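Long-range contact in devB protein (Vibrio cholerae O1 biovar eltor str. N16961, PDB 1Y89), which probably hydrolyses 6-phosphogluconolactone to 6-phosphogluconate in the pentose phosphate pathway: residues 66-74 with 101-109. Residues are numbered along the deposited sequence; the frame is centred on the assembly and turned at random.
Sequences WGDERCVAP and RILGENEPQ. With PO4 (phosphate ion), chain C.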
loop_
_atom_site.group_PDB
_atom_site.type_symbol
_atom_site.label_atom_id
_atom_site.label_comp_id
_atom_site.label_asym_id
_atom_site.label_seq_id
_atom_site.Cartn_x
_atom_site.Cartn_y
_atom_site.Cartn_z
ATOM N N TRP A 66 -14.125 -14.512 -13.086
ATOM C CA TRP A 66 -15.084 -13.516 -12.612
ATOM C C TRP A 66 -15.524 -13.769 -11.189
ATOM O O TRP A 66 -15.846 -14.926 -10.841
ATOM C CB TRP A 66 -16.284 -13.410 -13.579
ATOM C CG TRP A 66 -15.893 -12.492 -14.707
ATOM C CD1 TRP A 66 -16.168 -11.152 -14.822
ATOM C CD2 TRP A 66 -15.063 -12.830 -15.816
ATOM N NE1 TRP A 66 -15.567 -10.650 -15.943
ATOM C CE2 TRP A 66 -14.868 -11.655 -16.566
ATOM C CE3 TRP A 66 -14.442 -14.027 -16.244
ATOM C CZ2 TRP A 66 -14.110 -11.634 -17.759
ATOM C CZ3 TRP A 66 -13.676 -14.006 -17.420
ATOM C CH2 TRP A 66 -13.499 -12.816 -18.147
ATOM N N GLY A 67 -15.518 -12.710 -10.358
ATOM C CA GLY A 67 -16.067 -12.861 -8.991
ATOM C C GLY A 67 -17.586 -13.088 -9.061
ATOM O O GLY A 67 -18.197 -13.707 -8.189
ATOM N N ASP A 68 -18.213 -12.545 -10.094
ATOM C CA ASP A 68 -19.628 -12.829 -10.361
ATOM C C ASP A 68 -19.923 -12.520 -11.826
ATOM O O ASP A 68 -19.154 -11.783 -12.489
ATOM C CB ASP A 68 -20.588 -12.037 -9.394
ATOM C CG ASP A 68 -20.601 -10.525 -9.632
ATOM O OD1 ASP A 68 -19.514 -9.911 -9.788
ATOM O OD2 ASP A 68 -21.713 -9.935 -9.610
ATOM N N GLU A 69 -21.049 -13.049 -12.293
ATOM C CA GLU A 69 -21.505 -12.872 -13.655
ATOM C C GLU A 69 -23.029 -12.884 -13.647
ATOM O O GLU A 69 -23.635 -13.634 -12.875
ATOM C CB GLU A 69 -20.995 -13.990 -14.571
ATOM C CG GLU A 69 -21.396 -13.865 -16.058
ATOM C CD GLU A 69 -20.950 -12.535 -16.660
ATOM O OE1 GLU A 69 -21.709 -11.526 -16.540
ATOM O OE2 GLU A 69 -19.836 -12.506 -17.230
ATOM N N ARG A 70 -23.616 -12.034 -14.498
ATOM C CA ARG A 70 -25.044 -11.971 -14.705
ATOM C C ARG A 70 -25.457 -13.126 -15.622
ATOM O O ARG A 70 -24.756 -13.471 -16.591
ATOM C CB ARG A 70 -25.453 -10.623 -15.321
ATOM C CG ARG A 70 -25.294 -9.423 -14.354
ATOM C CD ARG A 70 -23.843 -8.982 -14.152
ATOM N NE ARG A 70 -23.760 -7.682 -13.444
ATOM C CZ ARG A 70 -23.966 -6.490 -14.010
ATOM N NH1 ARG A 70 -24.244 -6.386 -15.320
ATOM N NH2 ARG A 70 -23.876 -5.384 -13.268
ATOM N N CYS A 71 -26.568 -13.761 -15.294
ATOM C CA CYS A 71 -26.979 -14.952 -16.028
ATOM C C CYS A 71 -27.641 -14.532 -17.319
ATOM O O CYS A 71 -28.841 -14.773 -17.525
ATOM C CB CYS A 71 -27.880 -15.868 -15.160
ATOM S SG CYS A 71 -26.889 -16.573 -13.851
ATOM N N VAL A 72 -26.830 -13.919 -18.188
ATOM C CA VAL A 72 -27.268 -13.464 -19.510
ATOM C C VAL A 72 -26.240 -13.927 -20.526
ATOM O O VAL A 72 -25.092 -14.262 -20.151
ATOM C CB VAL A 72 -27.429 -11.903 -19.601
ATOM C CG1 VAL A 72 -28.624 -11.374 -18.725
ATOM C CG2 VAL A 72 -26.095 -11.140 -19.280
ATOM N N ALA A 73 -26.631 -13.936 -21.807
ATOM C CA ALA A 73 -25.708 -14.295 -22.897
ATOM C C ALA A 73 -24.460 -13.400 -22.880
ATOM O O ALA A 73 -24.526 -12.225 -22.475
ATOM C CB ALA A 73 -26.413 -14.219 -24.263
ATOM N N PRO A 74 -23.314 -13.960 -23.294
ATOM C CA PRO A 74 -22.072 -13.200 -23.213
ATOM C C PRO A 74 -22.048 -11.945 -24.106
ATOM O O PRO A 74 -21.175 -11.109 -23.925
ATOM C CB PRO A 74 -21.005 -14.219 -23.639
ATOM C CG PRO A 74 -21.780 -15.248 -24.449
ATOM C CD PRO A 74 -23.101 -15.336 -23.794
ATOM N N ARG A 101 -14.590 -17.666 -18.546
ATOM C CA ARG A 101 -15.814 -16.949 -18.208
ATOM C C ARG A 101 -16.836 -17.828 -17.519
ATOM O O ARG A 101 -16.832 -19.066 -17.667
ATOM C CB ARG A 101 -16.415 -16.224 -19.398
ATOM C CG ARG A 101 -17.069 -17.116 -20.408
ATOM C CD ARG A 101 -17.841 -16.319 -21.444
ATOM N NE ARG A 101 -18.386 -17.269 -22.400
ATOM C CZ ARG A 101 -19.640 -17.680 -22.439
ATOM N NH1 ARG A 101 -20.540 -17.181 -21.609
ATOM N NH2 ARG A 101 -19.998 -18.565 -23.350
ATOM N N ILE A 102 -17.723 -17.184 -16.775
ATOM C CA ILE A 102 -18.890 -17.890 -16.269
ATOM C C ILE A 102 -19.892 -17.957 -17.423
ATOM O O ILE A 102 -20.142 -16.931 -18.091
ATOM C CB ILE A 102 -19.472 -17.153 -15.032
ATOM C CG1 ILE A 102 -18.454 -17.223 -13.866
ATOM C CG2 ILE A 102 -20.857 -17.740 -14.618
ATOM C CD1 ILE A 102 -18.771 -16.340 -12.661
ATOM N N LEU A 103 -20.476 -19.127 -17.644
ATOM C CA LEU A 103 -21.419 -19.311 -18.748
ATOM C C LEU A 103 -22.816 -18.791 -18.345
ATOM O O LEU A 103 -23.694 -19.558 -17.898
ATOM C CB LEU A 103 -21.470 -20.795 -19.165
ATOM C CG LEU A 103 -20.100 -21.424 -19.449
ATOM C CD1 LEU A 103 -20.287 -22.918 -19.902
ATOM C CD2 LEU A 103 -19.303 -20.651 -20.514
ATOM N N GLY A 104 -23.020 -17.493 -18.522
ATOM C CA GLY A 104 -24.249 -16.847 -18.091
ATOM C C GLY A 104 -25.483 -17.277 -18.885
ATOM O O GLY A 104 -26.607 -17.060 -18.449
ATOM N N GLU A 105 -25.280 -17.864 -20.054
ATOM C CA GLU A 105 -26.400 -18.299 -20.885
ATOM C C GLU A 105 -26.949 -19.652 -20.443
ATOM O O GLU A 105 -27.958 -20.099 -20.961
ATOM C CB GLU A 105 -26.007 -18.347 -22.379
ATOM C CG GLU A 105 -24.951 -19.423 -22.773
ATOM C CD GLU A 105 -23.496 -18.994 -22.536
ATOM O OE1 GLU A 105 -23.205 -18.192 -21.596
ATOM O OE2 GLU A 105 -22.626 -19.487 -23.282
ATOM N N ASN A 106 -26.280 -20.309 -19.500
ATOM C CA ASN A 106 -26.613 -21.685 -19.167
ATOM C C ASN A 106 -27.462 -21.752 -17.916
ATOM O O ASN A 106 -27.626 -20.745 -17.220
ATOM C CB ASN A 106 -25.333 -22.507 -18.987
ATOM C CG ASN A 106 -24.694 -22.896 -20.305
ATOM O OD1 ASN A 106 -25.190 -22.546 -21.374
ATOM N ND2 ASN A 106 -23.603 -23.656 -20.232
ATOM N N GLU A 107 -28.017 -22.928 -17.636
ATOM C CA GLU A 107 -28.795 -23.123 -16.402
ATOM C C GLU A 107 -27.903 -22.762 -15.199
ATOM O O GLU A 107 -26.800 -23.331 -15.037
ATOM C CB GLU A 107 -29.332 -24.562 -16.327
ATOM C CG GLU A 107 -30.382 -24.785 -15.251
ATOM C CD GLU A 107 -29.761 -24.930 -13.859
ATOM O OE1 GLU A 107 -28.853 -25.783 -13.703
ATOM O OE2 GLU A 107 -30.162 -24.177 -12.932
ATOM N N PRO A 108 -28.349 -21.800 -14.372
ATOM C CA PRO A 108 -27.426 -21.223 -13.357
ATOM C C PRO A 108 -26.881 -22.171 -12.313
ATOM O O PRO A 108 -25.719 -22.037 -11.963
ATOM C CB PRO A 108 -28.279 -20.146 -12.665
ATOM C CG PRO A 108 -29.302 -19.806 -13.707
ATOM C CD PRO A 108 -29.663 -21.133 -14.323
ATOM N N GLN A 109 -27.698 -23.094 -11.789
ATOM C CA GLN A 109 -27.199 -23.982 -10.732
ATOM C C GLN A 109 -26.096 -24.928 -11.230
ATOM O O GLN A 109 -25.056 -25.070 -10.576
ATOM C CB GLN A 109 -28.337 -24.772 -10.082
ATOM C CG GLN A 109 -27.879 -25.616 -8.877
ATOM C CD GLN A 109 -27.138 -24.790 -7.813
ATOM O OE1 GLN A 109 -27.599 -23.692 -7.414
ATOM N NE2 GLN A 109 -25.993 -25.336 -7.326
HETATM P P PO4 C . -23.815 -5.003 -9.530
HETATM O O1 PO4 C . -23.730 -6.218 -8.619
HETATM O O2 PO4 C . -23.728 -3.790 -8.688
HETATM O O3 PO4 C . -22.668 -5.151 -10.467
HETATM O O4 PO4 C . -25.124 -5.044 -10.221
HETATM O O HOH W 1 -17.904 -14.244 -16.710
#
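Ile-102 packs against Glu-69 where the end of strand 62-70, part of the mixed sheet of this 6-phosphogluconolactonase-type fold, runs beside the loop leading into helix 108-122. This is the tight half: CB of Ile-102 lies 3.5 Å from CB of Glu-69, and the two side chains run alongside each other, pointing opposite ways. The Ile-102 CD1 methyl reaches back to the carbonyl O of Trp-66 (3.7 Å), while Val-174 and Phe-115 also touch this isoleucine. With its CG anti to the backbone N (chi1 -178°) and a bend at chi2, Glu-69 turns its carboxylate to the backbone N atoms of Asn-80 and Tyr-81. Its OE2 also accepts a hydrogen bond from a water that in turn accepts from Ile-102 N and sits above one face of the Trp-66 ring, toward its rim. On the far side of the strand, Arg-70 gives NH1 to Glu-78 O and NH2 to a phosphate, likely picked up from the crystallisation solution, that His-144 and Arg-173 also bind.

Farther along, Gly-104 slots against Cys-71, their CA atoms 3.9 Å apart, and Cys-71 SG rests on Pro-108 CB, 4.0 Å away. The outer side, ending at exposed Glu-105, is held by a flat pair: Arg-101 grips that carboxylate end-on, NH1 to OE1 at 2.9 Å and NH2 to OE2 at 2.8 Å. The guanidinium is sandwiched, Leu-103 CD2 over one face and Pro-74 CG 3.5 Å above the other.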